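Local atomic coordinates of purine nucleoside phosphorylase (Anopheles gambiae, PDB entry 2P4S), a protein that catalyses the phosphorolysis of inosine, guanosine and their 2'-deoxy forms to free purine base and pentose 1-phosphate in purine salvage. Residues T106-C116 with F155-M166; P231-P242 with H308-C316. One frame throughout, in Å; residues are numbered along the deposited sequence.

How the contacts relate
Contact 1 lies in the central sheet, where strand 112-116 runs beside a beta hairpin; contact 2 fastens the loop 231-242 to the helix that starts just after the phosphate-binding Ser-305. Their centres are 22 Å apart, yet they meet at one point, where Ile-115 CD1 packs on Glu-309 OE1 at 3.6 Å. Glu-309 also forms a salt bridge with the phosphate-binding Arg-169, whose side chain is about 4 Å from that of Ile-115, which places both contacts behind the same phosphate-binding residue. The bound inhibitor DADMe-ImmH is farther off, about 11 Å from the Ile-115 side chain and about 10 Å from that of Pro-242.

Contact 1 (T106-C116 with F155-M166); sequences TELRPKVGIIC and FGYLAGVPVMCM
Thr-106 lays its methyl over one face of the Phe-155 ring, with CG2 3.9 Å from the ring centroid and only 14° off the normal, a CH-pi contact. The opposite face is taken by Met-164 CG, 3.5 Å above the ring plane, so the phenyl is held between the two. With CG anti to its own backbone N (chi1 -167°), the Met-164 chain extends from the sheet before bending at the sulfur; its CE then presses on Pro-110 CG at 3.3 Å, tighter than normal van der Waals contact. Pro-110 also reaches the Phe-155 ring, approaching CD1 through CG. Beside it, Leu-108 sends CD2 over the Gly-156 backbone and to Pro-162 CB, 3.7 Å away. A water joins Lys-111 N to Pro-162 O, lying 2.6 Å from that oxygen, just before the regular ladder starts.

From there strand 112-116 runs parallel to strand 161-166, the second arm of a hairpin closed by a type I' turn. Four backbone bonds zip them together, the shortest from Met-166 N to Ile-114 O at 2.7 Å. On the face carrying Met-164, Ile-115 and Met-166 lie side by side and point the same way, CG1 to SD 3.9 Å, beneath helix 178-191. On the other, Ile-114 CD1 rests on Val-163, and the sulfurs SG of Cys-116 and SG of Cys-165 sit 3.5 Å apart, in contact but not a disulfide. Strand 195-204 pairs with the other edge of 112-116, making it an interior strand of the mixed beta sheet of this alpha/beta fold. The side chains here meet almost wholly through carbon and sulfur; directional bonding across the contact is left to the backbone, while the Thr-106 hydroxyl turns to Leu-108 N, in an ST turn, and to Asp-131.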
loop_
_atom_site.group_PDB
_atom_site.type_symbol
_atom_site.label_atom_id
_atom_site.label_comp_id
_atom_site.label_asym_id
_atom_site.label_seq_id
_atom_site.Cartn_x
_atom_site.Cartn_y
_atom_site.Cartn_z
ATOM N N THR A 106 12.170 -35.375 -15.197
ATOM C CA THR A 106 12.500 -34.974 -16.554
ATOM C C THR A 106 14.022 -35.031 -16.687
ATOM O O THR A 106 14.752 -34.763 -15.721
ATOM C CB THR A 106 11.927 -33.532 -16.959
ATOM O OG1 THR A 106 12.229 -33.249 -18.334
ATOM C CG2 THR A 106 12.474 -32.382 -16.065
ATOM N N GLU A 107 14.496 -35.376 -17.869
ATOM C CA GLU A 107 15.923 -35.273 -18.169
ATOM C C GLU A 107 16.363 -33.878 -18.653
ATOM O O GLU A 107 17.555 -33.589 -18.734
ATOM C CB GLU A 107 16.282 -36.310 -19.231
ATOM C CG GLU A 107 16.388 -37.723 -18.645
ATOM C CD GLU A 107 17.088 -38.660 -19.613
ATOM O OE1 GLU A 107 18.328 -38.868 -19.456
ATOM O OE2 GLU A 107 16.405 -39.139 -20.557
ATOM N N LEU A 108 15.381 -33.043 -18.995
ATOM C CA LEU A 108 15.609 -31.687 -19.510
ATOM C C LEU A 108 16.282 -30.834 -18.446
ATOM O O LEU A 108 15.924 -30.913 -17.261
ATOM C CB LEU A 108 14.298 -31.078 -19.941
ATOM C CG LEU A 108 13.973 -31.087 -21.435
ATOM C CD1 LEU A 108 12.774 -32.073 -21.826
ATOM C CD2 LEU A 108 13.615 -29.633 -21.792
ATOM N N ARG A 109 17.301 -30.084 -18.861
ATOM C CA ARG A 109 18.005 -29.165 -17.978
ATOM C C ARG A 109 17.971 -27.747 -18.624
ATOM O O ARG A 109 18.952 -27.329 -19.263
ATOM C CB ARG A 109 19.448 -29.655 -17.658
ATOM C CG ARG A 109 19.573 -30.941 -16.775
ATOM C CD ARG A 109 18.821 -30.816 -15.433
ATOM N NE ARG A 109 18.778 -32.051 -14.624
ATOM C CZ ARG A 109 17.831 -33.000 -14.686
ATOM N NH1 ARG A 109 16.812 -32.924 -15.532
ATOM N NH2 ARG A 109 17.895 -34.049 -13.883
ATOM N N PRO A 110 16.812 -27.028 -18.500
ATOM C CA PRO A 110 16.654 -25.724 -19.155
ATOM C C PRO A 110 17.400 -24.639 -18.423
ATOM O O PRO A 110 17.582 -24.738 -17.212
ATOM C CB PRO A 110 15.172 -25.465 -19.064
ATOM C CG PRO A 110 14.705 -26.210 -17.864
ATOM C CD PRO A 110 15.582 -27.419 -17.760
ATOM N N LYS A 111 17.827 -23.620 -19.170
ATOM C CA LYS A 111 18.539 -22.451 -18.624
ATOM C C LYS A 111 17.629 -21.234 -18.569
ATOM O O LYS A 111 17.995 -20.206 -17.995
ATOM C CB LYS A 111 19.775 -22.123 -19.484
ATOM C CG LYS A 111 20.791 -23.283 -19.546
ATOM C CD LYS A 111 21.400 -23.604 -18.181
ATOM C CE LYS A 111 22.078 -24.961 -18.241
ATOM N NZ LYS A 111 23.311 -24.944 -19.112
ATOM N N VAL A 112 16.459 -21.376 -19.192
ATOM C CA VAL A 112 15.493 -20.326 -19.334
ATOM C C VAL A 112 14.138 -20.763 -18.759
ATOM O O VAL A 112 13.571 -21.723 -19.223
ATOM C CB VAL A 112 15.324 -19.890 -20.828
ATOM C CG1 VAL A 112 14.363 -18.707 -20.923
ATOM C CG2 VAL A 112 16.699 -19.540 -21.474
ATOM N N GLY A 113 13.623 -20.024 -17.771
ATOM C CA GLY A 113 12.208 -20.138 -17.334
ATOM C C GLY A 113 11.272 -19.107 -17.985
ATOM O O GLY A 113 11.641 -17.943 -18.141
ATOM N N ILE A 114 10.055 -19.513 -18.347
ATOM C CA ILE A 114 9.082 -18.632 -18.990
ATOM C C ILE A 114 7.759 -18.696 -18.187
ATOM O O ILE A 114 7.198 -19.789 -17.955
ATOM C CB ILE A 114 8.806 -19.023 -20.467
ATOM C CG1 ILE A 114 10.097 -19.034 -21.302
ATOM C CG2 ILE A 114 7.771 -18.090 -21.111
ATOM C CD1 ILE A 114 9.964 -19.757 -22.691
ATOM N N ILE A 115 7.270 -17.547 -17.734
ATOM C CA ILE A 115 5.906 -17.491 -17.147
ATOM C C ILE A 115 4.924 -16.934 -18.170
ATOM O O ILE A 115 5.108 -15.808 -18.628
ATOM C CB ILE A 115 5.887 -16.688 -15.826
ATOM C CG1 ILE A 115 7.047 -17.138 -14.941
ATOM C CG2 ILE A 115 4.530 -16.891 -15.091
ATOM C CD1 ILE A 115 7.174 -16.381 -13.598
ATOM N N CYS A 116 3.939 -17.731 -18.582
ATOM C CA CYS A 116 2.852 -17.300 -19.502
ATOM C C CYS A 116 1.608 -16.703 -18.803
ATOM O O CYS A 116 0.929 -17.410 -18.038
ATOM C CB CYS A 116 2.359 -18.493 -20.331
ATOM S SG CYS A 116 3.690 -19.347 -21.186
ATOM N N PHE A 155 8.242 -28.758 -19.508
ATOM C CA PHE A 155 9.678 -28.748 -19.817
ATOM C C PHE A 155 9.718 -29.203 -21.247
ATOM O O PHE A 155 9.179 -30.233 -21.552
ATOM C CB PHE A 155 10.444 -29.732 -18.936
ATOM C CG PHE A 155 10.575 -29.313 -17.499
ATOM C CD1 PHE A 155 11.788 -28.810 -17.020
ATOM C CD2 PHE A 155 9.513 -29.481 -16.595
ATOM C CE1 PHE A 155 11.940 -28.410 -15.660
ATOM C CE2 PHE A 155 9.650 -29.109 -15.264
ATOM C CZ PHE A 155 10.893 -28.583 -14.778
ATOM N N GLY A 156 10.320 -28.434 -22.149
ATOM C CA GLY A 156 10.303 -28.795 -23.579
ATOM C C GLY A 156 11.310 -27.960 -24.342
ATOM O O GLY A 156 11.986 -27.107 -23.759
ATOM N N TYR A 157 11.398 -28.216 -25.648
ATOM C CA TYR A 157 12.270 -27.493 -26.579
ATOM C C TYR A 157 11.511 -26.396 -27.312
ATOM O O TYR A 157 10.494 -26.657 -28.005
ATOM C CB TYR A 157 12.948 -28.473 -27.579
ATOM C CG TYR A 157 13.926 -29.414 -26.896
ATOM C CD1 TYR A 157 15.249 -29.069 -26.776
ATOM C CD2 TYR A 157 13.504 -30.641 -26.344
ATOM C CE1 TYR A 157 16.188 -29.923 -26.124
ATOM C CE2 TYR A 157 14.422 -31.517 -25.670
ATOM C CZ TYR A 157 15.771 -31.146 -25.573
ATOM O OH TYR A 157 16.734 -31.946 -24.931
ATOM N N LEU A 158 11.979 -25.162 -27.128
ATOM C CA LEU A 158 11.476 -24.031 -27.934
ATOM C C LEU A 158 12.460 -23.723 -29.099
ATOM O O LEU A 158 13.536 -23.170 -28.868
ATOM C CB LEU A 158 11.236 -22.787 -27.062
ATOM C CG LEU A 158 10.463 -21.629 -27.709
ATOM C CD1 LEU A 158 9.113 -22.070 -28.234
ATOM C CD2 LEU A 158 10.269 -20.498 -26.743
ATOM N N ALA A 159 12.077 -24.102 -30.324
ATOM C CA ALA A 159 12.987 -24.168 -31.484
ATOM C C ALA A 159 14.357 -24.784 -31.156
ATOM O O ALA A 159 15.390 -24.168 -31.422
ATOM C CB ALA A 159 13.173 -22.768 -32.110
ATOM N N GLY A 160 14.364 -25.978 -30.554
ATOM C CA GLY A 160 15.611 -26.623 -30.170
ATOM C C GLY A 160 16.225 -26.189 -28.853
ATOM O O GLY A 160 17.214 -26.776 -28.416
ATOM N N VAL A 161 15.687 -25.164 -28.194
ATOM C CA VAL A 161 16.283 -24.722 -26.912
ATOM C C VAL A 161 15.427 -25.225 -25.746
ATOM O O VAL A 161 14.201 -25.006 -25.745
ATOM C CB VAL A 161 16.487 -23.174 -26.854
ATOM C CG1 VAL A 161 17.161 -22.760 -25.551
ATOM C CG2 VAL A 161 17.302 -22.702 -28.080
ATOM N N PRO A 162 16.047 -25.951 -24.791
ATOM C CA PRO A 162 15.305 -26.388 -23.601
ATOM C C PRO A 162 14.860 -25.205 -22.723
ATOM O O PRO A 162 15.693 -24.356 -22.269
ATOM C CB PRO A 162 16.304 -27.289 -22.851
ATOM C CG PRO A 162 17.626 -26.919 -23.370
ATOM C CD PRO A 162 17.447 -26.411 -24.765
ATOM N N VAL A 163 13.546 -25.174 -22.496
ATOM C CA VAL A 163 12.897 -24.184 -21.613
ATOM C C VAL A 163 12.028 -24.910 -20.559
ATOM O O VAL A 163 11.716 -26.102 -20.686
ATOM C CB VAL A 163 12.060 -23.092 -22.419
ATOM C CG1 VAL A 163 12.906 -22.385 -23.484
ATOM C CG2 VAL A 163 10.845 -23.705 -23.100
ATOM N N MET A 164 11.705 -24.173 -19.508
ATOM C CA MET A 164 10.778 -24.564 -18.461
ATOM C C MET A 164 9.675 -23.491 -18.502
ATOM O O MET A 164 9.928 -22.312 -18.286
ATOM C CB MET A 164 11.500 -24.452 -17.139
ATOM C CG MET A 164 10.792 -25.090 -16.013
ATOM S SD MET A 164 11.767 -24.774 -14.555
ATOM C CE MET A 164 13.375 -24.820 -15.155
ATOM N N CYS A 165 8.451 -23.908 -18.753
ATOM C CA CYS A 165 7.397 -23.001 -19.049
ATOM C C CYS A 165 6.183 -23.130 -18.088
ATOM O O CYS A 165 5.570 -24.214 -17.960
ATOM C CB CYS A 165 7.057 -23.233 -20.505
ATOM S SG CYS A 165 5.888 -22.103 -21.069
ATOM N N MET A 166 5.900 -22.057 -17.339
ATOM C CA MET A 166 4.670 -21.948 -16.559
ATOM C C MET A 166 3.511 -21.595 -17.443
ATOM O O MET A 166 3.333 -20.439 -17.837
ATOM C CB MET A 166 4.780 -20.931 -15.445
ATOM C CG MET A 166 5.416 -21.477 -14.196
ATOM S SD MET A 166 5.562 -20.170 -12.958
ATOM C CE MET A 166 3.897 -20.035 -12.269
HETATM O O HOH W 1 18.156 -23.645 -21.925
#

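Contact 2 (P231-P242 with H308-C316); sequences PLQGPNDERFGP and HEIITARHC
The carbonyl oxygen of His-308, which Pro-231 CG touches, is gripped twice from one turn further along the helix: by Thr-312 N and by the Thr-312 hydroxyl, OG1 to His-308 O 2.8 Å. The Pro-231 ring crosses the His-308 side chain at about a right angle, its CG 3.6 Å from His-308 CB. Thr-312 OG1 also accepts from a water at 2.9 Å. Next to the proline, Leu-232 divides its two methyls: CD1 meets Ile-311 CG2 at 3.7 Å, while CD2 reaches the imidazole of His-315.

The loop, which links helices 223-226 and 253-265, thus lies along one side of helix 307-315, just after phosphate-binding Ser-305, and bends round the His-315 ring; Leu-232 and Gln-233 also meet a neighbouring subunit of the homotrimer. A first torsion of -174° swings this ring away from its own N and into the bend. There NE2 donates to Pro-242 O at 2.9 Å, a bent bond (130° at the hydrogen) although the oxygen lies in the ring plane. Gly-241 CA sits over one face, 3.9 Å from the ring centroid. At the other ring nitrogen, ND1 bonds to Arg-186 NH1, which is consistent with a neutral imidazole protonated at NE2. Phe-240 CB packs obliquely on this ring, and Phe-240 O receives a CA-H contact from Cys-316, CA to O 3.4 Å.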
loop_
_atom_site.group_PDB
_atom_site.type_symbol
_atom_site.label_atom_id
_atom_site.label_comp_id
_atom_site.label_asym_id
_atom_site.label_seq_id
_atom_site.Cartn_x
_atom_site.Cartn_y
_atom_site.Cartn_z
ATOM N N PRO A 231 7.628 -9.891 -1.927
ATOM C CA PRO A 231 7.938 -11.331 -1.759
ATOM C C PRO A 231 9.197 -11.641 -0.889
ATOM O O PRO A 231 9.368 -12.765 -0.445
ATOM C CB PRO A 231 8.123 -11.820 -3.205
ATOM C CG PRO A 231 8.560 -10.613 -3.945
ATOM C CD PRO A 231 7.753 -9.499 -3.349
ATOM N N LEU A 232 10.024 -10.655 -0.593
ATOM C CA LEU A 232 11.230 -10.935 0.142
ATOM C C LEU A 232 11.103 -10.598 1.620
ATOM O O LEU A 232 12.056 -10.736 2.371
ATOM C CB LEU A 232 12.413 -10.170 -0.478
ATOM C CG LEU A 232 12.605 -10.295 -1.990
ATOM C CD1 LEU A 232 13.738 -9.370 -2.365
ATOM C CD2 LEU A 232 12.864 -11.759 -2.440
ATOM N N GLN A 233 9.937 -10.124 2.044
ATOM C CA GLN A 233 9.759 -9.773 3.472
ATOM C C GLN A 233 9.965 -11.025 4.346
ATOM O O GLN A 233 9.537 -12.111 3.980
ATOM C CB GLN A 233 8.381 -9.158 3.729
ATOM C CG GLN A 233 8.283 -8.425 5.098
ATOM C CD GLN A 233 6.857 -8.257 5.579
ATOM O OE1 GLN A 233 5.916 -8.803 4.977
ATOM N NE2 GLN A 233 6.675 -7.496 6.644
ATOM N N GLY A 234 10.651 -10.861 5.472
ATOM C CA GLY A 234 10.951 -11.971 6.370
ATOM C C GLY A 234 12.430 -12.334 6.321
ATOM O O GLY A 234 13.191 -11.704 5.601
ATOM N N PRO A 235 12.853 -13.371 7.076
ATOM C CA PRO A 235 14.280 -13.768 7.093
ATOM C C PRO A 235 14.871 -13.953 5.681
ATOM O O PRO A 235 14.201 -14.468 4.789
ATOM C CB PRO A 235 14.245 -15.124 7.821
ATOM C CG PRO A 235 13.057 -14.985 8.795
ATOM C CD PRO A 235 12.023 -14.215 7.980
ATOM N N ASN A 236 16.111 -13.545 5.483
ATOM C CA ASN A 236 16.763 -13.736 4.178
ATOM C C ASN A 236 17.678 -14.971 4.202
ATOM O O ASN A 236 18.498 -15.117 5.120
ATOM C CB ASN A 236 17.575 -12.488 3.765
ATOM C CG ASN A 236 18.302 -12.690 2.434
ATOM O OD1 ASN A 236 19.510 -12.937 2.385
ATOM N ND2 ASN A 236 17.558 -12.639 1.360
ATOM N N ASP A 237 17.524 -15.853 3.213
ATOM C CA ASP A 237 18.455 -16.978 3.019
ATOM C C ASP A 237 19.536 -16.651 1.969
ATOM O O ASP A 237 19.237 -16.557 0.760
ATOM C CB ASP A 237 17.674 -18.255 2.635
ATOM C CG ASP A 237 18.499 -19.550 2.827
ATOM O OD1 ASP A 237 19.701 -19.593 2.462
ATOM O OD2 ASP A 237 17.922 -20.550 3.324
ATOM N N GLU A 238 20.794 -16.512 2.427
ATOM C CA GLU A 238 21.914 -16.093 1.568
ATOM C C GLU A 238 22.213 -17.100 0.462
ATOM O O GLU A 238 22.876 -16.783 -0.499
ATOM C CB GLU A 238 23.193 -15.798 2.358
ATOM C CG GLU A 238 22.989 -15.206 3.745
ATOM C CD GLU A 238 22.890 -13.678 3.747
ATOM O OE1 GLU A 238 23.654 -13.067 2.937
ATOM O OE2 GLU A 238 22.048 -13.104 4.539
ATOM N N ARG A 239 21.723 -18.317 0.619
ATOM C CA ARG A 239 21.789 -19.329 -0.436
ATOM C C ARG A 239 20.970 -18.932 -1.663
ATOM O O ARG A 239 21.271 -19.386 -2.783
ATOM C CB ARG A 239 21.306 -20.683 0.093
ATOM C CG ARG A 239 22.188 -21.303 1.220
ATOM C CD ARG A 239 21.633 -22.664 1.651
ATOM N NE ARG A 239 20.392 -22.494 2.415
ATOM C CZ ARG A 239 19.825 -23.440 3.157
ATOM N NH1 ARG A 239 20.365 -24.652 3.228
ATOM N NH2 ARG A 239 18.711 -23.193 3.809
ATOM N N PHE A 240 19.944 -18.099 -1.481
ATOM C CA PHE A 240 19.286 -17.463 -2.645
ATOM C C PHE A 240 19.954 -16.163 -3.061
ATOM O O PHE A 240 20.242 -15.977 -4.232
ATOM C CB PHE A 240 17.781 -17.238 -2.448
ATOM C CG PHE A 240 16.976 -18.492 -2.496
ATOM C CD1 PHE A 240 16.970 -19.273 -3.641
ATOM C CD2 PHE A 240 16.185 -18.868 -1.396
ATOM C CE1 PHE A 240 16.200 -20.443 -3.690
ATOM C CE2 PHE A 240 15.408 -20.027 -1.432
ATOM C CZ PHE A 240 15.413 -20.821 -2.580
ATOM N N GLY A 241 20.212 -15.270 -2.117
ATOM C CA GLY A 241 20.775 -13.973 -2.457
ATOM C C GLY A 241 20.957 -13.103 -1.234
ATOM O O GLY A 241 20.703 -13.551 -0.103
ATOM N N PRO A 242 21.396 -11.843 -1.445
ATOM C CA PRO A 242 21.691 -10.898 -0.347
ATOM C C PRO A 242 20.436 -10.308 0.331
ATOM O O PRO A 242 19.338 -10.327 -0.245
ATOM C CB PRO A 242 22.504 -9.782 -1.040
ATOM C CG PRO A 242 22.064 -9.801 -2.502
ATOM C CD PRO A 242 21.610 -11.239 -2.792
ATOM N N HIS A 308 6.748 -8.982 -8.629
ATOM C CA HIS A 308 7.268 -9.811 -7.524
ATOM C C HIS A 308 7.980 -11.054 -8.017
ATOM O O HIS A 308 8.907 -11.516 -7.376
ATOM C CB HIS A 308 6.129 -10.183 -6.522
ATOM C CG HIS A 308 4.855 -10.604 -7.188
ATOM N ND1 HIS A 308 3.925 -9.699 -7.657
ATOM C CD2 HIS A 308 4.382 -11.834 -7.515
ATOM C CE1 HIS A 308 2.936 -10.355 -8.248
ATOM N NE2 HIS A 308 3.209 -11.649 -8.202
ATOM N N GLU A 309 7.548 -11.606 -9.142
ATOM C CA GLU A 309 8.326 -12.645 -9.830
ATOM C C GLU A 309 9.731 -12.146 -10.283
ATOM O O GLU A 309 10.761 -12.825 -10.093
ATOM C CB GLU A 309 7.529 -13.156 -11.053
ATOM C CG GLU A 309 6.213 -13.853 -10.702
ATOM C CD GLU A 309 5.169 -13.760 -11.818
ATOM O OE1 GLU A 309 5.489 -13.256 -12.917
ATOM O OE2 GLU A 309 4.016 -14.207 -11.612
ATOM N N ILE A 310 9.745 -10.995 -10.950
ATOM C CA ILE A 310 10.980 -10.310 -11.322
ATOM C C ILE A 310 11.876 -9.985 -10.129
ATOM O O ILE A 310 13.063 -10.184 -10.196
ATOM C CB ILE A 310 10.667 -9.019 -12.167
ATOM C CG1 ILE A 310 9.967 -9.419 -13.494
ATOM C CG2 ILE A 310 11.953 -8.224 -12.432
ATOM C CD1 ILE A 310 10.927 -10.028 -14.599
ATOM N N ILE A 311 11.319 -9.499 -9.028
ATOM C CA ILE A 311 12.123 -9.167 -7.854
ATOM C C ILE A 311 12.773 -10.424 -7.242
ATOM O O ILE A 311 13.952 -10.429 -6.830
ATOM C CB ILE A 311 11.231 -8.443 -6.816
ATOM C CG1 ILE A 311 10.948 -7.012 -7.269
ATOM C CG2 ILE A 311 11.846 -8.419 -5.429
ATOM C CD1 ILE A 311 10.038 -6.235 -6.285
ATOM N N THR A 312 11.995 -11.497 -7.181
ATOM C CA THR A 312 12.529 -12.804 -6.758
ATOM C C THR A 312 13.641 -13.303 -7.698
ATOM O O THR A 312 14.641 -13.817 -7.248
ATOM C CB THR A 312 11.378 -13.823 -6.666
ATOM O OG1 THR A 312 10.369 -13.301 -5.769
ATOM C CG2 THR A 312 11.890 -15.163 -6.176
ATOM N N ALA A 313 13.453 -13.158 -9.004
ATOM C CA ALA A 313 14.458 -13.545 -9.987
ATOM C C ALA A 313 15.765 -12.780 -9.784
ATOM O O ALA A 313 16.837 -13.360 -9.784
ATOM C CB ALA A 313 13.949 -13.327 -11.380
ATOM N N ARG A 314 15.661 -11.475 -9.592
ATOM C CA ARG A 314 16.826 -10.600 -9.430
ATOM C C ARG A 314 17.536 -10.953 -8.157
ATOM O O ARG A 314 18.740 -10.980 -8.121
ATOM C CB ARG A 314 16.386 -9.110 -9.389
ATOM C CG ARG A 314 15.920 -8.606 -10.750
ATOM C CD ARG A 314 16.956 -8.984 -11.855
ATOM N NE ARG A 314 18.096 -8.083 -11.792
ATOM C CZ ARG A 314 19.331 -8.360 -12.210
ATOM N NH1 ARG A 314 19.617 -9.562 -12.724
ATOM N NH2 ARG A 314 20.287 -7.416 -12.086
ATOM N N HIS A 315 16.767 -11.234 -7.112
ATOM C CA HIS A 315 17.313 -11.672 -5.828
ATOM C C HIS A 315 18.265 -12.867 -5.951
ATOM O O HIS A 315 19.315 -12.840 -5.355
ATOM C CB HIS A 315 16.195 -11.974 -4.807
ATOM C CG HIS A 315 16.714 -12.301 -3.424
ATOM N ND1 HIS A 315 16.511 -13.518 -2.817
ATOM C CD2 HIS A 315 17.465 -11.578 -2.559
ATOM C CE1 HIS A 315 17.098 -13.530 -1.639
ATOM N NE2 HIS A 315 17.673 -12.357 -1.452
ATOM N N CYS A 316 17.838 -13.886 -6.680
ATOM C CA CYS A 316 18.583 -15.089 -7.086
ATOM C C CYS A 316 19.747 -14.869 -8.047
ATOM O O CYS A 316 20.397 -15.843 -8.383
ATOM C CB CYS A 316 17.682 -15.961 -7.997
ATOM S SG CYS A 316 16.401 -16.679 -7.274
HETATM O O HOH W 2 9.998 -14.750 -3.234
#